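Amidase, hydantoinase/carbamoylase family (Burkholderia ambifaria, PDB 5TP4) probably hydrolyses N-carbamoyl-L-amino acids, acting as a zinc-dependent amidase of the peptidase M20 family that binds two metal ions per subunit. Local coordinates at residues L13-A18 / V115-D120; R39-T44 / T95-G100; I212-G217 / Y355-I360; H298-V303 / S333-F338. One frame throughout, in Å; residues are numbered along the deposited sequence.

Contact 1: residues L13-A18 / V115-D120; sequences LEIDGA and VRTLND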
# COMPACT_ATOMS: atom_id res chain seq x y z
N LEU B 13 -51.37 -15.64 2.51
CA LEU B 13 -50.89 -16.63 3.46
C LEU B 13 -49.58 -16.16 4.06
O LEU B 13 -48.64 -15.81 3.33
CB LEU B 13 -50.68 -17.97 2.74
CG LEU B 13 -50.25 -19.15 3.61
CD1 LEU B 13 -51.38 -19.55 4.56
CD2 LEU B 13 -49.84 -20.31 2.70
N GLU B 14 -49.49 -16.15 5.41
CA GLU B 14 -48.32 -15.63 6.11
C GLU B 14 -47.63 -16.71 6.93
O GLU B 14 -48.26 -17.70 7.35
CB GLU B 14 -48.71 -14.50 7.05
CG GLU B 14 -49.21 -13.29 6.33
CD GLU B 14 -49.42 -12.10 7.25
OE1 GLU B 14 -49.19 -12.24 8.47
OE2 GLU B 14 -49.81 -11.03 6.75
N ILE B 15 -46.33 -16.51 7.18
CA ILE B 15 -45.58 -17.41 8.05
C ILE B 15 -45.75 -17.06 9.53
O ILE B 15 -46.42 -16.08 9.90
CB ILE B 15 -44.08 -17.39 7.70
CG1 ILE B 15 -43.50 -16.00 8.02
CG2 ILE B 15 -43.90 -17.80 6.22
CD1 ILE B 15 -42.03 -16.07 8.46
N ASP B 16 -45.11 -17.87 10.38
CA ASP B 16 -45.01 -17.60 11.81
C ASP B 16 -43.67 -16.90 12.02
O ASP B 16 -42.64 -17.55 12.13
CB ASP B 16 -45.11 -18.89 12.61
CG ASP B 16 -45.17 -18.65 14.11
OD1 ASP B 16 -44.64 -17.61 14.61
OD2 ASP B 16 -45.72 -19.52 14.81
N GLY B 17 -43.69 -15.57 12.07
CA GLY B 17 -42.43 -14.84 12.05
C GLY B 17 -41.65 -15.05 13.33
O GLY B 17 -40.42 -15.15 13.29
N ALA B 18 -42.34 -15.15 14.47
CA ALA B 18 -41.65 -15.40 15.73
C ALA B 18 -40.98 -16.77 15.74
O ALA B 18 -39.89 -16.94 16.30
CB ALA B 18 -42.65 -15.28 16.89
N VAL B 115 -42.07 -24.56 4.92
CA VAL B 115 -42.65 -25.89 5.08
C VAL B 115 -43.51 -25.96 6.35
O VAL B 115 -44.62 -26.51 6.33
CB VAL B 115 -41.55 -26.95 5.08
CG1 VAL B 115 -42.11 -28.33 5.54
CG2 VAL B 115 -40.96 -27.05 3.65
N ARG B 116 -43.03 -25.40 7.46
CA ARG B 116 -43.80 -25.45 8.70
C ARG B 116 -45.13 -24.73 8.53
O ARG B 116 -46.16 -25.18 9.05
CB ARG B 116 -43.02 -24.83 9.85
CG ARG B 116 -41.82 -25.65 10.29
CD ARG B 116 -40.97 -24.86 11.31
NE ARG B 116 -40.06 -25.75 12.02
CZ ARG B 116 -39.22 -25.32 12.97
NH1 ARG B 116 -39.17 -24.02 13.27
NH2 ARG B 116 -38.45 -26.20 13.62
N THR B 117 -45.12 -23.63 7.78
CA THR B 117 -46.36 -22.92 7.48
C THR B 117 -47.29 -23.75 6.59
O THR B 117 -48.49 -23.84 6.86
CB THR B 117 -46.01 -21.55 6.88
OG1 THR B 117 -45.58 -20.69 7.96
CG2 THR B 117 -47.20 -20.93 6.15
N LEU B 118 -46.75 -24.39 5.55
CA LEU B 118 -47.60 -25.26 4.73
C LEU B 118 -48.19 -26.40 5.55
O LEU B 118 -49.35 -26.77 5.35
CB LEU B 118 -46.80 -25.81 3.55
CG LEU B 118 -46.30 -24.74 2.58
CD1 LEU B 118 -45.56 -25.39 1.44
CD2 LEU B 118 -47.47 -23.84 2.04
N ASN B 119 -47.40 -26.97 6.47
CA ASN B 119 -47.91 -28.01 7.36
C ASN B 119 -49.04 -27.48 8.23
O ASN B 119 -50.09 -28.14 8.36
CB ASN B 119 -46.79 -28.56 8.26
CG ASN B 119 -45.79 -29.39 7.51
OD1 ASN B 119 -46.00 -29.76 6.34
ND2 ASN B 119 -44.66 -29.68 8.17
N ASP B 120 -48.86 -26.30 8.82
CA ASP B 120 -49.90 -25.71 9.67
C ASP B 120 -51.18 -25.46 8.89
O ASP B 120 -52.28 -25.63 9.43
CB ASP B 120 -49.41 -24.39 10.27
CG ASP B 120 -48.31 -24.59 11.30
OD1 ASP B 120 -48.10 -25.73 11.74
OD2 ASP B 120 -47.66 -23.58 11.66
O HOH W 1 -47.84 -20.17 9.74

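Contact 2: residues R39-T44 / T95-G100; sequences RRLALT and TQPEGG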
# COMPACT_ATOMS: atom_id res chain seq x y z
N ARG B 39 -19.22 -19.13 13.79
CA ARG B 39 -18.17 -19.83 13.06
C ARG B 39 -18.61 -21.28 12.87
O ARG B 39 -18.51 -22.09 13.79
CB ARG B 39 -16.86 -19.77 13.83
CG ARG B 39 -15.67 -20.35 13.08
CD ARG B 39 -14.47 -20.37 14.00
NE ARG B 39 -13.28 -20.90 13.34
CZ ARG B 39 -12.26 -20.16 12.91
NH1 ARG B 39 -12.28 -18.84 13.07
NH2 ARG B 39 -11.22 -20.74 12.31
N ARG B 40 -19.09 -21.59 11.65
CA ARG B 40 -19.34 -22.96 11.22
C ARG B 40 -18.63 -23.11 9.87
O ARG B 40 -19.27 -23.14 8.81
CB ARG B 40 -20.83 -23.29 11.15
CG ARG B 40 -21.56 -23.24 12.49
CD ARG B 40 -22.99 -23.84 12.39
NE ARG B 40 -23.84 -23.18 11.38
CZ ARG B 40 -24.67 -22.16 11.62
NH1 ARG B 40 -24.77 -21.65 12.84
NH2 ARG B 40 -25.38 -21.63 10.63
N LEU B 41 -17.31 -23.23 9.90
CA LEU B 41 -16.56 -23.46 8.67
C LEU B 41 -16.96 -24.80 8.06
O LEU B 41 -17.14 -25.80 8.76
CB LEU B 41 -15.05 -23.42 8.96
CG LEU B 41 -14.52 -21.99 9.12
CD1 LEU B 41 -13.16 -21.97 9.78
CD2 LEU B 41 -14.45 -21.34 7.76
N ALA B 42 -17.09 -24.81 6.73
CA ALA B 42 -17.62 -25.97 6.02
C ALA B 42 -16.96 -27.28 6.47
O ALA B 42 -15.73 -27.41 6.50
CB ALA B 42 -17.43 -25.76 4.52
N LEU B 43 -17.80 -28.24 6.82
CA LEU B 43 -17.43 -29.63 7.14
C LEU B 43 -16.60 -29.78 8.41
O LEU B 43 -16.07 -30.86 8.66
CB LEU B 43 -16.71 -30.31 5.96
CG LEU B 43 -17.52 -30.14 4.67
CD1 LEU B 43 -16.84 -30.87 3.49
CD2 LEU B 43 -18.97 -30.64 4.80
N THR B 44 -16.51 -28.74 9.24
CA THR B 44 -15.99 -28.91 10.58
C THR B 44 -17.09 -29.47 11.48
O THR B 44 -18.24 -29.57 11.07
CB THR B 44 -15.49 -27.58 11.15
OG1 THR B 44 -16.57 -26.64 11.20
CG2 THR B 44 -14.34 -27.03 10.31
N THR B 95 -20.22 -20.81 7.20
CA THR B 95 -19.90 -19.40 7.44
C THR B 95 -18.45 -19.10 7.10
O THR B 95 -17.62 -20.00 6.93
CB THR B 95 -20.13 -19.01 8.92
OG1 THR B 95 -19.13 -19.67 9.73
CG2 THR B 95 -21.53 -19.43 9.40
N GLN B 96 -18.16 -17.81 7.10
CA GLN B 96 -16.79 -17.31 7.17
C GLN B 96 -16.20 -17.62 8.55
O GLN B 96 -16.92 -18.03 9.46
CB GLN B 96 -16.78 -15.81 6.89
CG GLN B 96 -17.08 -15.47 5.45
CD GLN B 96 -15.89 -15.74 4.55
OE1 GLN B 96 -14.74 -15.52 4.94
NE2 GLN B 96 -16.16 -16.25 3.35
N PRO B 97 -14.88 -17.41 8.73
CA PRO B 97 -14.30 -17.56 10.08
C PRO B 97 -15.02 -16.77 11.16
O PRO B 97 -15.13 -17.23 12.30
CB PRO B 97 -12.87 -17.05 9.88
CG PRO B 97 -12.56 -17.45 8.49
CD PRO B 97 -13.84 -17.23 7.71
N GLU B 98 -15.47 -15.57 10.83
CA GLU B 98 -16.25 -14.73 11.73
C GLU B 98 -17.51 -14.33 10.97
O GLU B 98 -17.60 -13.23 10.42
CB GLU B 98 -15.44 -13.53 12.20
CG GLU B 98 -16.16 -12.65 13.19
CD GLU B 98 -16.43 -13.35 14.52
OE1 GLU B 98 -15.49 -13.92 15.11
OE2 GLU B 98 -17.60 -13.31 14.96
N GLY B 99 -18.50 -15.23 10.93
CA GLY B 99 -19.68 -15.01 10.13
C GLY B 99 -20.79 -14.29 10.90
O GLY B 99 -20.79 -14.22 12.13
N GLY B 100 -21.72 -13.71 10.15
CA GLY B 100 -22.88 -13.13 10.77
C GLY B 100 -23.97 -14.17 11.04
O GLY B 100 -23.92 -15.31 10.59
O HOH W 2 -17.40 -22.26 5.40

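Contact 3: residues I212-G217 / Y355-I360; sequences IGIVTG and YTNERI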
# COMPACT_ATOMS: atom_id res chain seq x y z
N ILE B 212 -38.43 -5.30 0.49
CA ILE B 212 -38.20 -6.42 -0.42
C ILE B 212 -37.29 -5.97 -1.57
O ILE B 212 -37.66 -5.10 -2.36
CB ILE B 212 -39.51 -6.98 -0.99
CG1 ILE B 212 -40.46 -7.39 0.16
CG2 ILE B 212 -39.20 -8.19 -1.96
CD1 ILE B 212 -39.89 -8.54 1.06
N GLY B 213 -36.12 -6.60 -1.68
CA GLY B 213 -35.31 -6.42 -2.87
C GLY B 213 -35.68 -7.49 -3.88
O GLY B 213 -35.54 -8.69 -3.61
N ILE B 214 -36.22 -7.07 -5.02
CA ILE B 214 -36.55 -7.97 -6.14
C ILE B 214 -35.26 -8.15 -6.93
O ILE B 214 -34.88 -7.30 -7.72
CB ILE B 214 -37.67 -7.40 -7.01
CG1 ILE B 214 -38.95 -7.19 -6.20
CG2 ILE B 214 -37.98 -8.35 -8.19
CD1 ILE B 214 -39.87 -6.13 -6.79
N VAL B 215 -34.55 -9.26 -6.71
CA VAL B 215 -33.18 -9.35 -7.21
C VAL B 215 -33.20 -9.71 -8.68
O VAL B 215 -33.85 -10.67 -9.09
CB VAL B 215 -32.34 -10.36 -6.40
CG1 VAL B 215 -30.91 -10.24 -6.80
CG2 VAL B 215 -32.46 -10.09 -4.89
N THR B 216 -32.46 -8.95 -9.49
CA THR B 216 -32.54 -9.14 -10.93
C THR B 216 -31.47 -10.07 -11.50
O THR B 216 -31.67 -10.62 -12.59
CB THR B 216 -32.49 -7.78 -11.65
OG1 THR B 216 -31.27 -7.11 -11.36
CG2 THR B 216 -33.60 -6.90 -11.15
N GLY B 217 -30.39 -10.29 -10.77
CA GLY B 217 -29.27 -11.05 -11.29
C GLY B 217 -28.00 -10.60 -10.60
O GLY B 217 -28.03 -9.82 -9.65
N TYR B 355 -45.91 -4.63 0.44
CA TYR B 355 -44.58 -4.34 0.97
C TYR B 355 -43.82 -3.41 0.04
O TYR B 355 -43.95 -3.51 -1.19
CB TYR B 355 -43.79 -5.62 1.15
CG TYR B 355 -44.36 -6.62 2.11
CD1 TYR B 355 -45.14 -6.23 3.21
CD2 TYR B 355 -44.09 -7.97 1.93
CE1 TYR B 355 -45.63 -7.20 4.09
CE2 TYR B 355 -44.57 -8.94 2.81
CZ TYR B 355 -45.35 -8.54 3.88
OH TYR B 355 -45.82 -9.51 4.74
N THR B 356 -43.06 -2.46 0.61
CA THR B 356 -42.21 -1.64 -0.23
C THR B 356 -41.19 -2.53 -0.92
O THR B 356 -40.73 -3.53 -0.35
CB THR B 356 -41.53 -0.53 0.59
OG1 THR B 356 -40.75 -1.11 1.64
CG2 THR B 356 -42.59 0.31 1.22
N ASN B 357 -40.87 -2.21 -2.16
CA ASN B 357 -40.08 -3.12 -2.97
C ASN B 357 -39.31 -2.34 -4.02
O ASN B 357 -39.77 -1.30 -4.51
CB ASN B 357 -40.97 -4.20 -3.63
CG ASN B 357 -41.99 -3.61 -4.60
OD1 ASN B 357 -41.70 -3.46 -5.78
ND2 ASN B 357 -43.18 -3.25 -4.10
N GLU B 358 -38.15 -2.87 -4.41
CA GLU B 358 -37.44 -2.29 -5.55
C GLU B 358 -36.59 -3.35 -6.21
O GLU B 358 -36.12 -4.30 -5.56
CB GLU B 358 -36.57 -1.08 -5.15
CG GLU B 358 -35.35 -1.37 -4.30
CD GLU B 358 -34.67 -0.07 -3.80
OE1 GLU B 358 -33.85 0.50 -4.55
OE2 GLU B 358 -34.98 0.38 -2.67
N ARG B 359 -36.39 -3.19 -7.51
CA ARG B 359 -35.45 -4.04 -8.24
C ARG B 359 -34.03 -3.69 -7.83
O ARG B 359 -33.69 -2.51 -7.65
CB ARG B 359 -35.64 -3.88 -9.75
CG ARG B 359 -36.93 -4.50 -10.24
CD ARG B 359 -37.17 -4.21 -11.71
NE ARG B 359 -36.24 -4.89 -12.61
CZ ARG B 359 -36.38 -6.13 -13.08
NH1 ARG B 359 -37.42 -6.86 -12.70
NH2 ARG B 359 -35.48 -6.63 -13.91
N ILE B 360 -33.19 -4.72 -7.65
CA ILE B 360 -31.83 -4.52 -7.16
C ILE B 360 -30.95 -5.63 -7.71
O ILE B 360 -31.41 -6.76 -7.90
CB ILE B 360 -31.85 -4.50 -5.61
CG1 ILE B 360 -30.46 -4.23 -5.03
CG2 ILE B 360 -32.37 -5.85 -5.07
CD1 ILE B 360 -30.55 -3.75 -3.55

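Contact 4: residues H298-V303 / S333-F338; sequences HDDAQV and SPATPF. With EDO (1,2-ethanediol), chain T.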
# COMPACT_ATOMS: atom_id res chain seq x y z
N HIS B 298 -23.96 -4.00 -14.88
CA HIS B 298 -24.99 -5.00 -15.11
C HIS B 298 -24.74 -5.79 -16.39
O HIS B 298 -25.28 -6.89 -16.54
CB HIS B 298 -26.37 -4.35 -15.20
CG HIS B 298 -26.86 -3.81 -13.89
ND1 HIS B 298 -28.19 -3.53 -13.66
CD2 HIS B 298 -26.20 -3.49 -12.75
CE1 HIS B 298 -28.33 -3.05 -12.43
NE2 HIS B 298 -27.13 -3.02 -11.86
N ASP B 299 -23.94 -5.25 -17.30
CA ASP B 299 -23.79 -5.76 -18.65
C ASP B 299 -22.32 -6.00 -18.95
O ASP B 299 -21.47 -5.16 -18.60
CB ASP B 299 -24.40 -4.74 -19.61
CG ASP B 299 -24.30 -5.15 -21.02
OD1 ASP B 299 -23.21 -4.98 -21.59
OD2 ASP B 299 -25.31 -5.63 -21.55
N ASP B 300 -22.00 -7.11 -19.62
CA ASP B 300 -20.60 -7.39 -19.91
C ASP B 300 -20.01 -6.42 -20.91
O ASP B 300 -18.83 -6.07 -20.83
CB ASP B 300 -20.44 -8.82 -20.42
CG ASP B 300 -20.34 -9.82 -19.30
OD1 ASP B 300 -19.22 -10.00 -18.74
OD2 ASP B 300 -21.39 -10.41 -18.97
N ALA B 301 -20.80 -6.04 -21.93
CA ALA B 301 -20.29 -5.08 -22.90
C ALA B 301 -19.95 -3.75 -22.24
O ALA B 301 -18.96 -3.11 -22.61
CB ALA B 301 -21.30 -4.87 -24.03
N GLN B 302 -20.78 -3.31 -21.29
CA GLN B 302 -20.52 -2.03 -20.64
C GLN B 302 -19.34 -2.11 -19.67
O GLN B 302 -18.58 -1.14 -19.55
CB GLN B 302 -21.76 -1.54 -19.90
CG GLN B 302 -22.93 -1.12 -20.78
CD GLN B 302 -22.55 -0.10 -21.84
OE1 GLN B 302 -21.97 0.95 -21.55
NE2 GLN B 302 -22.86 -0.42 -23.09
N VAL B 303 -19.19 -3.21 -18.93
CA VAL B 303 -18.01 -3.29 -18.07
C VAL B 303 -16.75 -3.35 -18.93
O VAL B 303 -15.73 -2.75 -18.60
CB VAL B 303 -18.11 -4.44 -17.03
CG1 VAL B 303 -17.69 -5.82 -17.59
CG2 VAL B 303 -17.26 -4.13 -15.83
N SER B 333 -15.77 -12.33 -14.69
CA SER B 333 -16.97 -13.11 -14.41
C SER B 333 -18.12 -12.46 -15.16
O SER B 333 -18.25 -11.23 -15.16
CB SER B 333 -17.29 -13.14 -12.91
OG SER B 333 -18.05 -14.30 -12.63
N PRO B 334 -18.97 -13.25 -15.81
CA PRO B 334 -20.04 -12.69 -16.63
C PRO B 334 -21.22 -12.25 -15.80
O PRO B 334 -21.45 -12.73 -14.69
CB PRO B 334 -20.44 -13.86 -17.53
CG PRO B 334 -20.19 -15.07 -16.63
CD PRO B 334 -18.96 -14.73 -15.81
N ALA B 335 -21.99 -11.32 -16.36
CA ALA B 335 -23.28 -11.01 -15.76
C ALA B 335 -24.14 -12.27 -15.72
O ALA B 335 -24.02 -13.16 -16.56
CB ALA B 335 -23.99 -9.90 -16.54
N THR B 336 -25.01 -12.34 -14.73
CA THR B 336 -25.83 -13.53 -14.49
C THR B 336 -27.27 -13.11 -14.28
O THR B 336 -27.73 -12.96 -13.14
CB THR B 336 -25.31 -14.33 -13.29
OG1 THR B 336 -23.88 -14.45 -13.40
CG2 THR B 336 -25.94 -15.72 -13.27
N PRO B 337 -28.03 -12.92 -15.35
CA PRO B 337 -29.44 -12.56 -15.18
C PRO B 337 -30.25 -13.71 -14.58
O PRO B 337 -30.03 -14.89 -14.88
CB PRO B 337 -29.91 -12.25 -16.60
CG PRO B 337 -28.91 -12.91 -17.48
CD PRO B 337 -27.61 -12.86 -16.76
N PHE B 338 -31.20 -13.34 -13.72
CA PHE B 338 -32.14 -14.30 -13.17
C PHE B 338 -33.34 -14.45 -14.11
O PHE B 338 -33.50 -13.72 -15.09
CB PHE B 338 -32.58 -13.86 -11.77
CG PHE B 338 -31.50 -13.98 -10.73
CD1 PHE B 338 -30.38 -14.77 -10.97
CD2 PHE B 338 -31.61 -13.30 -9.53
CE1 PHE B 338 -29.37 -14.87 -10.01
CE2 PHE B 338 -30.63 -13.41 -8.54
CZ PHE B 338 -29.49 -14.20 -8.79
C1 EDO T . -22.17 -12.74 -10.96
O1 EDO T . -23.01 -12.31 -12.05
C2 EDO T . -20.71 -12.73 -11.40
O2 EDO T . -20.50 -13.68 -12.46

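Contact 1: residues L13-A18 / V115-D120
Thr117, on helix 105-121, sends its two branches to different parts of the extended backbone from Leu13 to Asp16, and van der Waals contact makes up the direct interface. Its OG1 lies 3.3 Å from Ile15 CA, while Thr117 CG2 rests 3.6 Å from Glu14 O. This split follows from the first torsion of Thr117 (chi1 -77°), which holds OG1 beside its own backbone N and CG2 anti to it. The side chains of Ile15 and Thr117 cross at about a right angle, and the end of Ile15 leads away from the helix.

Apolar contact is looser. Leu13 CD2 approaches Leu118 CD2 at 4.3 Å, and Leu413 and Ile123 pack against both leucines. The arrangement is that of an N-terminal arm laid across a helix of the M20 catalytic domain: Val115 and Leu118 of this helix face strand 129-133 of the central sheet, while the arm runs into helix 17-28. Asp16 is the N-cap of that helix, its OD1 accepting from Arg19 N.

Polar links between the segments are indirect. Water 1 donates to Thr117 OG1 at 2.9 Å, and its second bond, to Glu14 O at 3.5 Å, is weak. Glu113, one turn earlier on helix 105-121, binds both Thr117 OG1 and Asp16 N through its OE2. Farther along, Asp16 OD2 and Asp120 OD2 stand 5.5 Å apart, a repulsion probably eased by the salt bridge from Asp120 to Arg19.

Contact 2: residues R39-T44 / T95-G100
Arg40 and Thr95 join two irregular loops, one of which closes with a type II beta turn from Leu41 to Thr44 ahead of helix 45-60, beside the zinc centre of the M20 catalytic domain. Thr95 OG1 sits between its own backbone N and carbonyl carbon (chi1 69°), and there it meets the other loop. It accepts from Arg40 N at 2.7 Å in a nearly straight bond and donates to Gln96 O, with a weak further bond to Val38 O; these partners limit its rotation. The return bond, Thr95 N to Arg40 O at 3.0 Å, comes from above the carbonyl plane (52° out of it).

Arg39, extended from CG to NE, crosses Pro97 obliquely. Its CG lies 3.3 Å from Pro97 O, Pro97 CA lies over one face of the guanidinium, and the NH1 bond to Pro97 O is weak. Leu41 CD2 touches Thr95 O at 3.5 Å and reaches Pro97 CD at 4.2 Å. Gln96 points its CB away from residues 39-44; its NE2 binds OE1 of Glu138, a ligand of the second zinc site in this protein, whereas the Arg40 guanidinium is held by Leu93 O and Ile30 O. Water 2 completes the join, accepting from Ala42 N and donating to Thr95 O at 2.7 Å.

Contact 3: residues I212-G217 / Y355-I360
Ile212 to Val215 and Asn357 to Ile360 pair as parallel strands, their axes 4.5 Å apart at closest approach and inclined by 25°. Five backbone hydrogen bonds run from Ile212 N to Thr356 O through to Thr216 N to Ile360 O; Ile214 N to Glu358 O, at 2.8 Å, is the shortest.

On the face bearing Ile212, Ile214, Asn357 and Arg359, the side chains of Ile214 and Asn357 lie side by side and point the same way, with Ile214 CD1 3.4 Å from Asn357 OD1. Asn357 ND2 donates almost straight to Tyr355 O at 3.0 Å, with the acceptor in the amide plane, a bond that fixes how the amide is turned. Ile212 CG1 meets Tyr355 CB at 3.9 Å. Farther along, the Arg359 chain bends at chi3 (69°), and in the conformer described, one of two deposited, Thr216 CG2 lies over one guanidinium face toward its rim.

On the opposite face, Ile360 CG2 sits 3.7 Å from Gly213 CA, using the space that the absence of a side chain leaves, and Val215 CG2 approaches Ile360 CG2 at 4.2 Å.

Helix 340-353 packs on the first face through Ile212, Ile214 and Asn357, and helix 204-208 covers the second through Glu358 and Ile360. Helices on both sides of a mixed sheet form the alpha/beta sandwich of the M20 catalytic domain, and the Val215 side chain comes within about 7 Å of that of His198, a zinc ligand.

Contact 4: residues H298-V303 / S333-F338
Asp300 and Ala335 carry the contact: Ala335 N donates to Asp300 OD2 at 2.8 Å, nearly straight (163°), meeting the oxygen on its syn side and somewhat out of the carboxylate plane. Chi1 of Asp300 (-85°) puts CG anti to its own carbonyl carbon; the CB bond points toward 333-338, and OD1 lies 3.5 Å from Pro334 CA. Ala335 CB sits 3.3 Å from His298 O, a close carbon-to-carbonyl contact.

Asp300 stands in the first turn of helix 300-321, whose N-cap is Asp299; in the conformer described, one of two deposited, Asp299 OD1 takes Gln302 N through its anti lone pair at 3.0 Å. Around Ala335, Ser333 and Thr336 are backbone-bonded to Ile221 and Gly218 of strand 212-229, on which Val303 also packs. A 1,2-ethanediol donates through O2 to Pro334 O at 2.6 Å and is also hydrogen-bonded to Ser333 OG and Thr336 OG1.

Strands 288-297 and 324-337 run parallel on either side of strand 212-229, joined through helix 300-321 in a beta-alpha-beta crossover; the Asp300-Ala335 bond ties the start of its helix to the end of its second strand.

Asp300 OD1 forms a salt bridge to Arg222 NH2. Each oxygen of this carboxylate therefore has a polar partner, and an arginine together with the positive end of a helix dipole would be expected to keep it ionised.

In the fold
From the N terminus, contact 1 opens first, at the arm before helix 17-28, and closes on helix 105-121; contact 2 opens and closes within that span, bringing the loop before helix 45-60 onto the loop after strand 87-91. Contact 3 begins a second long loop at strand 212-229 and closes it at strand 357-362, and contact 4 falls between, joining the start of helix 300-321 to strand 324-337. None of the loops cross. Contacts 3 and 4 meet on the central sheet, where Thr216 O and Phe338 N are 3.0 Å apart in a probable hydrogen bond. Contacts 2 and 3 lie on opposite sides of the chain's centre.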